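Local atomic coordinates of putative exported protein (Peptoclostridium difficile, PDB entry 5TTA), a protein that is of unknown function but is made with a signal sequence and is probably exported from the cell. Residues T53-P58 / V107-A112; I62-S67 / Y75-L80; M148-Q153 / N160-W165. All coordinates share one frame; numbering follows the deposited sequence.

In the fold
Interaction 2 lies nearest the middle of the chain, about 9 Å from its centre, where strands 58-66 and 72-82 of two antiparallel sheets pack against each other. Interaction 1 brackets it in sequence: T53-P58 leads straight into strand 58-66, while V107-A112 lies well beyond strand 72-82, in a long loop. The centres of these two contacts are about 28 Å apart. Interaction 3 follows later, between helices 143-150 and 156-175, its centre about 30 Å from interaction 2 and 39 Å from interaction 1. The three therefore sample a buried sheet-to-sheet core, a partly buried loop-to-loop contact about 22 Å from the chain's centre, and an outlying helical pair that meets the second subunit.

Interaction 1 (T53-P58 / V107-A112); sequences TPYHWP and VGFSPA
W57 and Y55, two residues apart, both point toward V107-A112, and each meets one residue there. The six-membered part of the W57 indole takes V107: its CH2 lies 3.9 Å from V107 CG2, and W57 CZ3 is 4.1 Å from the same methyl. V107 brings this branch forward by setting CG2 anti to its backbone N, which leaves CG1 between N and the carbonyl carbon (chi1 69°). The methyl comes to the ring obliquely.

Two residues on, the F109 ring swings back toward the other segment, and its far corner CZ stops 3.8 Å from Y55 OH. The two side chains cross at about a right angle, and the phenol oxygen and that one ring carbon are the atoms that meet. The Y55 hydroxyl has its polar partner in D115, to which it is hydrogen-bonded, and F109 also rests on D115.

Y55 itself sits inside a tight bend. T53 to H56 form a type I turn closed by H56 N to T53 O at 3.3 Å, and T53 OG1 accepts from Y55 N at 3.2 Å in an ST turn. With its ring carbon CG beside the backbone N (chi1 -48°), Y55 then reaches across to F109.

The W57 NE1 donates to the carbonyl of G117, and its ring meets F191 edge-to-face. The contact thus joins the connection from strand 41-50 to strand 58-66 with the long loop between strands 96-98 and 121-123, at the end of the three-stranded sheet.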
loop_
_atom_site.group_PDB
_atom_site.type_symbol
_atom_site.label_atom_id
_atom_site.label_comp_id
_atom_site.label_asym_id
_atom_site.label_seq_id
_atom_site.Cartn_x
_atom_site.Cartn_y
_atom_site.Cartn_z
ATOM N N THR A 53 -8.930 -31.290 -3.770
ATOM C CA THR A 53 -10.374 -31.126 -3.678
ATOM C C THR A 53 -11.038 -31.973 -4.755
ATOM O O THR A 53 -10.357 -32.510 -5.638
ATOM C CB THR A 53 -10.754 -29.652 -3.831
ATOM O OG1 THR A 53 -10.673 -29.280 -5.215
ATOM C CG2 THR A 53 -9.830 -28.773 -3.009
ATOM N N PRO A 54 -12.372 -32.123 -4.717
ATOM C CA PRO A 54 -13.051 -32.842 -5.811
ATOM C C PRO A 54 -12.976 -32.134 -7.164
ATOM O O PRO A 54 -13.323 -32.752 -8.175
ATOM C CB PRO A 54 -14.502 -32.968 -5.318
ATOM C CG PRO A 54 -14.641 -32.021 -4.165
ATOM C CD PRO A 54 -13.272 -31.852 -3.581
ATOM N N TYR A 55 -12.529 -30.873 -7.222
ATOM C CA TYR A 55 -12.430 -30.159 -8.487
ATOM C C TYR A 55 -11.050 -30.266 -9.117
ATOM O O TYR A 55 -10.911 -29.960 -10.310
ATOM C CB TYR A 55 -12.797 -28.683 -8.294
ATOM C CG TYR A 55 -14.101 -28.535 -7.504
ATOM C CD1 TYR A 55 -14.095 -28.236 -6.143
ATOM C CD2 TYR A 55 -15.325 -28.746 -8.117
ATOM C CE1 TYR A 55 -15.285 -28.124 -5.427
ATOM C CE2 TYR A 55 -16.522 -28.631 -7.404
ATOM C CZ TYR A 55 -16.489 -28.323 -6.059
ATOM O OH TYR A 55 -17.681 -28.221 -5.351
ATOM N N HIS A 56 -10.046 -30.694 -8.355
ATOM C CA HIS A 56 -8.715 -31.023 -8.890
ATOM C C HIS A 56 -8.205 -29.936 -9.836
ATOM O O HIS A 56 -7.838 -30.190 -10.983
ATOM C CB HIS A 56 -8.737 -32.386 -9.582
ATOM C CG HIS A 56 -9.135 -33.511 -8.673
ATOM N ND1 HIS A 56 -8.340 -33.935 -7.631
ATOM C CD2 HIS A 56 -10.244 -34.289 -8.641
ATOM C CE1 HIS A 56 -8.940 -34.929 -6.996
ATOM N NE2 HIS A 56 -10.099 -35.162 -7.587
ATOM N N TRP A 57 -8.157 -28.712 -9.328
ATOM C CA TRP A 57 -7.711 -27.618 -10.176
ATOM C C TRP A 57 -6.222 -27.772 -10.508
ATOM O O TRP A 57 -5.429 -28.196 -9.656
ATOM C CB TRP A 57 -7.946 -26.275 -9.516
ATOM C CG TRP A 57 -9.387 -25.782 -9.581
ATOM C CD1 TRP A 57 -10.507 -26.491 -9.973
ATOM C CD2 TRP A 57 -9.838 -24.489 -9.205
ATOM N NE1 TRP A 57 -11.623 -25.681 -9.898
ATOM C CE2 TRP A 57 -11.240 -24.451 -9.418
ATOM C CE3 TRP A 57 -9.188 -23.335 -8.736
ATOM C CZ2 TRP A 57 -11.998 -23.306 -9.171
ATOM C CZ3 TRP A 57 -9.952 -22.198 -8.484
ATOM C CH2 TRP A 57 -11.345 -22.198 -8.692
ATOM N N PRO A 58 -5.819 -27.437 -11.736
ATOM C CA PRO A 58 -4.412 -27.576 -12.161
ATOM C C PRO A 58 -3.575 -26.350 -11.851
ATOM O O PRO A 58 -4.006 -25.209 -12.041
ATOM C CB PRO A 58 -4.528 -27.735 -13.689
ATOM C CG PRO A 58 -5.708 -26.846 -14.052
ATOM C CD PRO A 58 -6.694 -26.962 -12.825
ATOM N N VAL A 107 -13.768 -18.873 -6.055
ATOM C CA VAL A 107 -13.645 -20.230 -5.553
ATOM C C VAL A 107 -14.631 -20.393 -4.408
ATOM O O VAL A 107 -14.916 -19.444 -3.670
ATOM C CB VAL A 107 -12.204 -20.526 -5.096
ATOM C CG1 VAL A 107 -11.875 -19.734 -3.841
ATOM C CG2 VAL A 107 -11.996 -22.018 -4.900
ATOM N N GLY A 108 -15.143 -21.612 -4.255
ATOM C CA GLY A 108 -16.162 -21.888 -3.260
ATOM C C GLY A 108 -17.524 -21.947 -3.916
ATOM O O GLY A 108 -17.663 -22.515 -4.999
ATOM N N PHE A 109 -18.527 -21.358 -3.274
ATOM C CA PHE A 109 -19.886 -21.292 -3.794
ATOM C C PHE A 109 -20.346 -19.845 -3.822
ATOM O O PHE A 109 -19.975 -19.034 -2.965
ATOM C CB PHE A 109 -20.879 -22.128 -2.944
ATOM C CG PHE A 109 -20.715 -23.602 -3.116
ATOM C CD1 PHE A 109 -19.765 -24.296 -2.384
ATOM C CD2 PHE A 109 -21.486 -24.290 -4.033
ATOM C CE1 PHE A 109 -19.600 -25.657 -2.552
ATOM C CE2 PHE A 109 -21.319 -25.651 -4.218
ATOM C CZ PHE A 109 -20.380 -26.336 -3.475
ATOM N N SER A 110 -21.179 -19.528 -4.807
ATOM C CA SER A 110 -21.800 -18.229 -4.824
ATOM C C SER A 110 -22.815 -18.165 -3.686
ATOM O O SER A 110 -23.218 -19.195 -3.149
ATOM C CB SER A 110 -22.483 -17.986 -6.164
ATOM O OG SER A 110 -23.728 -18.679 -6.207
ATOM N N PRO A 111 -23.240 -16.970 -3.298
ATOM C CA PRO A 111 -24.248 -16.885 -2.225
ATOM C C PRO A 111 -25.547 -17.599 -2.570
ATOM O O PRO A 111 -26.201 -18.154 -1.675
ATOM C CB PRO A 111 -24.447 -15.373 -2.066
ATOM C CG PRO A 111 -23.145 -14.793 -2.444
ATOM C CD PRO A 111 -22.630 -15.660 -3.590
ATOM N N ALA A 112 -25.939 -17.612 -3.846
ATOM C CA ALA A 112 -27.165 -18.287 -4.245
ATOM C C ALA A 112 -26.987 -19.789 -4.434
ATOM O O ALA A 112 -27.994 -20.505 -4.564
ATOM C CB ALA A 112 -27.719 -17.663 -5.526
#

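Interaction 2 (I62-S67 / Y75-L80); sequences ISLTNS and YEITCL
I62 and I77 mark the nearest backbone approach, their CA atoms 9.5 Å apart. The axes of the two short strand segments come within 11.2 Å, with 142° between their N-to-C directions, roughly antiparallel but clearly twisted. That spacing is too wide for neighbours in one sheet, and the gap is filled by apolar side chains from both strands.

L64 bridges by splitting its two methyls: CD2 meets I77 CD1 tip to tip at 3.7 Å, while L64 CD1 comes obliquely to Y75 CE2 at 3.9 Å. Y75 holds its CG between the backbone N and the carbonyl carbon (chi1 60°), which swings the ring over I77, whose CD1 lies above one face, offset toward the rim. The phenol oxygen carries on to D186 of strand 183-189, to which it is hydrogen-bonded. Further along, I62 CD1 packs on C79 SG at 3.9 Å and, more loosely, on I77 CG2 at 4.4 Å.

I43 of strand 41-50 also covers I62, L64 and I77. Strand 58-66 belongs to the three-stranded sheet and 72-82 to the five-stranded sheet, so the contact is typical of the hydrophobic core of a beta sandwich, probably one of the E-set type.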
loop_
_atom_site.group_PDB
_atom_site.type_symbol
_atom_site.label_atom_id
_atom_site.label_comp_id
_atom_site.label_asym_id
_atom_site.label_seq_id
_atom_site.Cartn_x
_atom_site.Cartn_y
_atom_site.Cartn_z
ATOM N N ILE A 62 6.270 -24.761 -9.403
ATOM C CA ILE A 62 7.715 -24.573 -9.580
ATOM C C ILE A 62 8.390 -24.798 -8.233
ATOM O O ILE A 62 8.136 -24.055 -7.271
ATOM C CB ILE A 62 8.026 -23.173 -10.130
ATOM C CG1 ILE A 62 7.156 -22.928 -11.368
ATOM C CG2 ILE A 62 9.538 -23.061 -10.447
ATOM C CD1 ILE A 62 7.237 -21.532 -11.941
ATOM N N SER A 63 9.232 -25.831 -8.158
ATOM C CA SER A 63 9.945 -26.151 -6.926
ATOM C C SER A 63 11.282 -25.421 -6.945
ATOM O O SER A 63 12.097 -25.626 -7.856
ATOM C CB SER A 63 10.117 -27.658 -6.781
ATOM O OG SER A 63 11.029 -27.944 -5.736
ATOM N N LEU A 64 11.472 -24.526 -5.981
ATOM C CA LEU A 64 12.618 -23.632 -5.894
ATOM C C LEU A 64 13.458 -23.907 -4.650
ATOM O O LEU A 64 12.952 -24.344 -3.597
ATOM C CB LEU A 64 12.155 -22.167 -5.846
ATOM C CG LEU A 64 11.268 -21.654 -6.975
ATOM C CD1 LEU A 64 10.684 -20.293 -6.595
ATOM C CD2 LEU A 64 12.099 -21.541 -8.242
ATOM N N THR A 65 14.747 -23.604 -4.772
ATOM C CA THR A 65 15.698 -23.640 -3.659
ATOM C C THR A 65 16.547 -22.376 -3.741
ATOM O O THR A 65 17.173 -22.140 -4.772
ATOM C CB THR A 65 16.610 -24.878 -3.722
ATOM O OG1 THR A 65 15.837 -26.082 -3.558
ATOM C CG2 THR A 65 17.711 -24.801 -2.647
ATOM N N ASN A 66 16.587 -21.578 -2.676
ATOM C CA ASN A 66 17.511 -20.436 -2.590
ATOM C C ASN A 66 18.890 -20.953 -2.201
ATOM O O ASN A 66 19.170 -21.174 -1.025
ATOM C CB ASN A 66 17.021 -19.417 -1.568
ATOM C CG ASN A 66 17.944 -18.197 -1.447
ATOM O OD1 ASN A 66 19.035 -18.163 -2.002
ATOM N ND2 ASN A 66 17.489 -17.187 -0.714
ATOM N N SER A 67 19.774 -21.123 -3.177
ATOM C CA SER A 67 21.091 -21.675 -2.890
ATOM C C SER A 67 22.109 -20.623 -2.462
ATOM O O SER A 67 23.252 -20.977 -2.164
ATOM C CB SER A 67 21.611 -22.437 -4.111
ATOM O OG SER A 67 21.489 -21.649 -5.283
ATOM N N TYR A 75 11.810 -12.178 -7.908
ATOM C CA TYR A 75 12.421 -12.953 -8.982
ATOM C C TYR A 75 11.600 -12.759 -10.241
ATOM O O TYR A 75 10.469 -12.278 -10.202
ATOM C CB TYR A 75 12.560 -14.461 -8.636
ATOM C CG TYR A 75 11.256 -15.192 -8.326
ATOM C CD1 TYR A 75 10.240 -15.304 -9.287
ATOM C CD2 TYR A 75 11.069 -15.822 -7.106
ATOM C CE1 TYR A 75 9.056 -15.976 -9.015
ATOM C CE2 TYR A 75 9.904 -16.505 -6.826
ATOM C CZ TYR A 75 8.902 -16.584 -7.780
ATOM O OH TYR A 75 7.737 -17.268 -7.481
ATOM N N GLU A 76 12.197 -13.119 -11.370
ATOM C CA GLU A 76 11.482 -13.280 -12.629
ATOM C C GLU A 76 11.854 -14.647 -13.175
ATOM O O GLU A 76 13.043 -14.950 -13.335
ATOM C CB GLU A 76 11.819 -12.170 -13.633
ATOM C CG GLU A 76 11.451 -10.795 -13.101
ATOM C CD GLU A 76 11.750 -9.656 -14.067
ATOM O OE1 GLU A 76 11.460 -8.493 -13.697
ATOM O OE2 GLU A 76 12.263 -9.913 -15.181
ATOM N N ILE A 77 10.846 -15.471 -13.447
ATOM C CA ILE A 77 11.065 -16.835 -13.909
ATOM C C ILE A 77 10.204 -17.059 -15.139
ATOM O O ILE A 77 8.982 -16.858 -15.085
ATOM C CB ILE A 77 10.731 -17.873 -12.821
ATOM C CG1 ILE A 77 11.753 -17.783 -11.687
ATOM C CG2 ILE A 77 10.724 -19.264 -13.419
ATOM C CD1 ILE A 77 11.447 -18.757 -10.525
ATOM N N THR A 78 10.835 -17.454 -16.256
ATOM C CA THR A 78 10.103 -17.613 -17.507
ATOM C C THR A 78 9.842 -19.092 -17.742
ATOM O O THR A 78 10.738 -19.921 -17.565
ATOM C CB THR A 78 10.871 -17.021 -18.695
ATOM O OG1 THR A 78 11.005 -15.607 -18.518
ATOM C CG2 THR A 78 10.123 -17.282 -20.017
ATOM N N CYS A 79 8.615 -19.418 -18.156
ATOM C CA CYS A 79 8.233 -20.783 -18.478
ATOM C C CYS A 79 7.785 -20.906 -19.929
ATOM O O CYS A 79 7.266 -19.955 -20.524
ATOM C CB CYS A 79 7.090 -21.289 -17.611
ATOM S SG CYS A 79 7.476 -21.327 -15.825
ATOM N N LEU A 80 7.970 -22.113 -20.444
ATOM C CA LEU A 80 7.602 -22.567 -21.775
ATOM C C LEU A 80 6.891 -23.893 -21.616
ATOM O O LEU A 80 7.163 -24.633 -20.667
ATOM C CB LEU A 80 8.845 -22.746 -22.663
ATOM C CG LEU A 80 9.671 -21.473 -22.820
ATOM C CD1 LEU A 80 10.969 -21.820 -23.609
ATOM C CD2 LEU A 80 8.885 -20.443 -23.603
#

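Interaction 3 (M148-Q153 / N160-W165)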
loop_
_atom_site.group_PDB
_atom_site.type_symbol
_atom_site.label_atom_id
_atom_site.label_comp_id
_atom_site.label_asym_id
_atom_site.label_seq_id
_atom_site.Cartn_x
_atom_site.Cartn_y
_atom_site.Cartn_z
HETATM N N MSE A 148 7.106 5.214 -13.752
HETATM C CA MSE A 148 6.249 6.071 -14.566
HETATM C C MSE A 148 5.443 7.003 -13.692
HETATM O O MSE A 148 5.228 8.162 -14.024
HETATM C CB MSE A 148 5.293 5.243 -15.408
HETATM C CG MSE A 148 5.955 4.428 -16.482
HETATM SE SE MSE A 148 4.626 3.255 -17.278
HETATM C CE MSE A 148 3.354 4.633 -17.840
ATOM N N PHE A 149 4.986 6.466 -12.563
ATOM C CA PHE A 149 4.154 7.250 -11.660
ATOM C C PHE A 149 4.953 8.368 -11.002
ATOM O O PHE A 149 4.451 9.486 -10.846
ATOM C CB PHE A 149 3.515 6.327 -10.619
ATOM C CG PHE A 149 2.429 5.440 -11.184
ATOM C CD1 PHE A 149 1.492 5.947 -12.073
ATOM C CD2 PHE A 149 2.356 4.101 -10.843
ATOM C CE1 PHE A 149 0.496 5.145 -12.595
ATOM C CE2 PHE A 149 1.363 3.297 -11.371
ATOM C CZ PHE A 149 0.433 3.820 -12.244
ATOM N N GLU A 150 6.205 8.095 -10.632
ATOM C CA GLU A 150 7.041 9.138 -10.045
ATOM C C GLU A 150 7.187 10.317 -10.996
ATOM O O GLU A 150 6.998 11.474 -10.605
ATOM C CB GLU A 150 8.415 8.574 -9.683
ATOM C CG GLU A 150 8.393 7.580 -8.545
ATOM C CD GLU A 150 9.737 6.918 -8.336
ATOM O OE1 GLU A 150 10.450 6.686 -9.335
ATOM O OE2 GLU A 150 10.082 6.639 -7.169
ATOM N N LYS A 151 7.496 10.034 -12.263
ATOM C CA LYS A 151 7.730 11.077 -13.252
ATOM C C LYS A 151 6.469 11.860 -13.617
ATOM O O LYS A 151 6.543 12.737 -14.484
ATOM C CB LYS A 151 8.348 10.462 -14.515
ATOM C CG LYS A 151 9.672 9.725 -14.290
ATOM C CD LYS A 151 10.366 9.395 -15.616
ATOM C CE LYS A 151 10.666 7.902 -15.752
ATOM N NZ LYS A 151 9.433 7.054 -15.770
ATOM N N GLN A 152 5.326 11.592 -12.992
ATOM C CA GLN A 152 4.101 12.311 -13.316
ATOM C C GLN A 152 4.013 13.615 -12.531
ATOM O O GLN A 152 4.359 13.673 -11.346
ATOM C CB GLN A 152 2.871 11.442 -13.044
ATOM C CG GLN A 152 2.582 10.412 -14.138
ATOM C CD GLN A 152 2.370 11.047 -15.511
ATOM O OE1 GLN A 152 3.300 11.151 -16.313
ATOM N NE2 GLN A 152 1.139 11.472 -15.782
ATOM N N GLN A 153 3.553 14.665 -13.212
ATOM C CA GLN A 153 3.394 15.973 -12.590
ATOM C C GLN A 153 2.213 15.961 -11.629
ATOM O O GLN A 153 1.111 15.534 -11.988
ATOM C CB GLN A 153 3.191 17.043 -13.663
ATOM C CG GLN A 153 2.707 18.387 -13.128
ATOM C CD GLN A 153 2.552 19.434 -14.219
ATOM O OE1 GLN A 153 2.684 19.137 -15.408
ATOM N NE2 GLN A 153 2.273 20.670 -13.816
ATOM N N ASN A 160 5.141 12.742 -2.126
ATOM C CA ASN A 160 5.643 12.246 -0.847
ATOM C C ASN A 160 4.819 11.067 -0.352
ATOM O O ASN A 160 5.354 10.182 0.325
ATOM C CB ASN A 160 5.678 13.372 0.186
ATOM C CG ASN A 160 6.657 14.482 -0.194
ATOM O OD1 ASN A 160 7.544 14.287 -1.033
ATOM N ND2 ASN A 160 6.502 15.651 0.426
ATOM N N TRP A 161 3.532 11.027 -0.709
ATOM C CA TRP A 161 2.700 9.864 -0.411
ATOM C C TRP A 161 3.225 8.624 -1.121
ATOM O O TRP A 161 3.301 7.540 -0.528
ATOM C CB TRP A 161 1.250 10.133 -0.822
ATOM C CG TRP A 161 0.282 9.087 -0.342
ATOM C CD1 TRP A 161 -0.531 9.171 0.751
ATOM C CD2 TRP A 161 0.049 7.790 -0.915
ATOM N NE1 TRP A 161 -1.259 8.016 0.888
ATOM C CE2 TRP A 161 -0.922 7.153 -0.120
ATOM C CE3 TRP A 161 0.565 7.110 -2.025
ATOM C CZ2 TRP A 161 -1.391 5.869 -0.396
ATOM C CZ3 TRP A 161 0.095 5.831 -2.301
ATOM C CH2 TRP A 161 -0.870 5.225 -1.482
ATOM N N LEU A 162 3.575 8.763 -2.404
ATOM C CA LEU A 162 4.046 7.629 -3.186
ATOM C C LEU A 162 5.397 7.132 -2.685
ATOM O O LEU A 162 5.627 5.918 -2.619
ATOM C CB LEU A 162 4.119 8.028 -4.658
ATOM C CG LEU A 162 4.385 6.912 -5.651
ATOM C CD1 LEU A 162 3.509 7.144 -6.865
ATOM C CD2 LEU A 162 5.867 6.919 -6.032
ATOM N N LYS A 163 6.296 8.054 -2.310
ATOM C CA LYS A 163 7.586 7.669 -1.735
ATOM C C LYS A 163 7.408 6.794 -0.494
ATOM O O LYS A 163 8.082 5.768 -0.341
ATOM C CB LYS A 163 8.402 8.915 -1.388
ATOM C CG LYS A 163 9.628 8.611 -0.558
ATOM N N GLU A 164 6.514 7.188 0.418
ATOM C CA GLU A 164 6.312 6.370 1.608
ATOM C C GLU A 164 5.711 5.019 1.241
ATOM O O GLU A 164 6.067 3.991 1.831
ATOM C CB GLU A 164 5.429 7.112 2.607
ATOM C CG GLU A 164 6.183 8.142 3.429
ATOM C CD GLU A 164 5.261 9.140 4.102
ATOM O OE1 GLU A 164 5.350 10.344 3.768
ATOM O OE2 GLU A 164 4.443 8.721 4.954
ATOM N N TRP A 165 4.814 5.004 0.253
ATOM C CA TRP A 165 4.176 3.760 -0.168
ATOM C C TRP A 165 5.188 2.814 -0.803
ATOM O O TRP A 165 5.183 1.606 -0.528
ATOM C CB TRP A 165 3.034 4.071 -1.143
ATOM C CG TRP A 165 2.410 2.861 -1.745
ATOM C CD1 TRP A 165 1.425 2.087 -1.200
ATOM C CD2 TRP A 165 2.745 2.264 -2.999
ATOM N NE1 TRP A 165 1.118 1.049 -2.048
ATOM C CE2 TRP A 165 1.914 1.138 -3.162
ATOM C CE3 TRP A 165 3.666 2.576 -4.006
ATOM C CZ2 TRP A 165 1.980 0.319 -4.286
ATOM C CZ3 TRP A 165 3.731 1.763 -5.119
ATOM C CH2 TRP A 165 2.891 0.649 -5.253
#
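L162 reaches from helix 156-175 into the last turn of helix 143-150 and touches F149 and E150, one with each methyl. Its CB bond points toward M148-Q153, and with CG anti to the backbone N (chi1 -171°) the chain runs straight on across the gap. CB and CG are the stem, with no atom of the other segment within 4.2 Å. At the fork CD1 goes to F149 CB, 3.8 Å away. The second branch, CD2, takes the aliphatic part of E150, coming within 3.6 Å of its CG; these two side chains cross at about a right angle. A chi2 of 139°, off a staggered value, sets one methyl toward each residue.

F149 gives L162 only the root of its side chain, for its ring leads off elsewhere, to meet the F149 ring of the second subunit. W165, one turn after L162, also meets F149 of that second subunit. E150, extended beyond CG, sends its carboxylate on to K166, where it makes only a long, weak ion pair.

The backbones come nearest at E150 and L162, with CA atoms 7.6 Å apart, at the very end of helix 143-150, where the chain turns back. Two consecutive helices joined by a short loop and packed through L162 make a helical hairpin, and F149 and W165 also carry it into the contact with the second subunit.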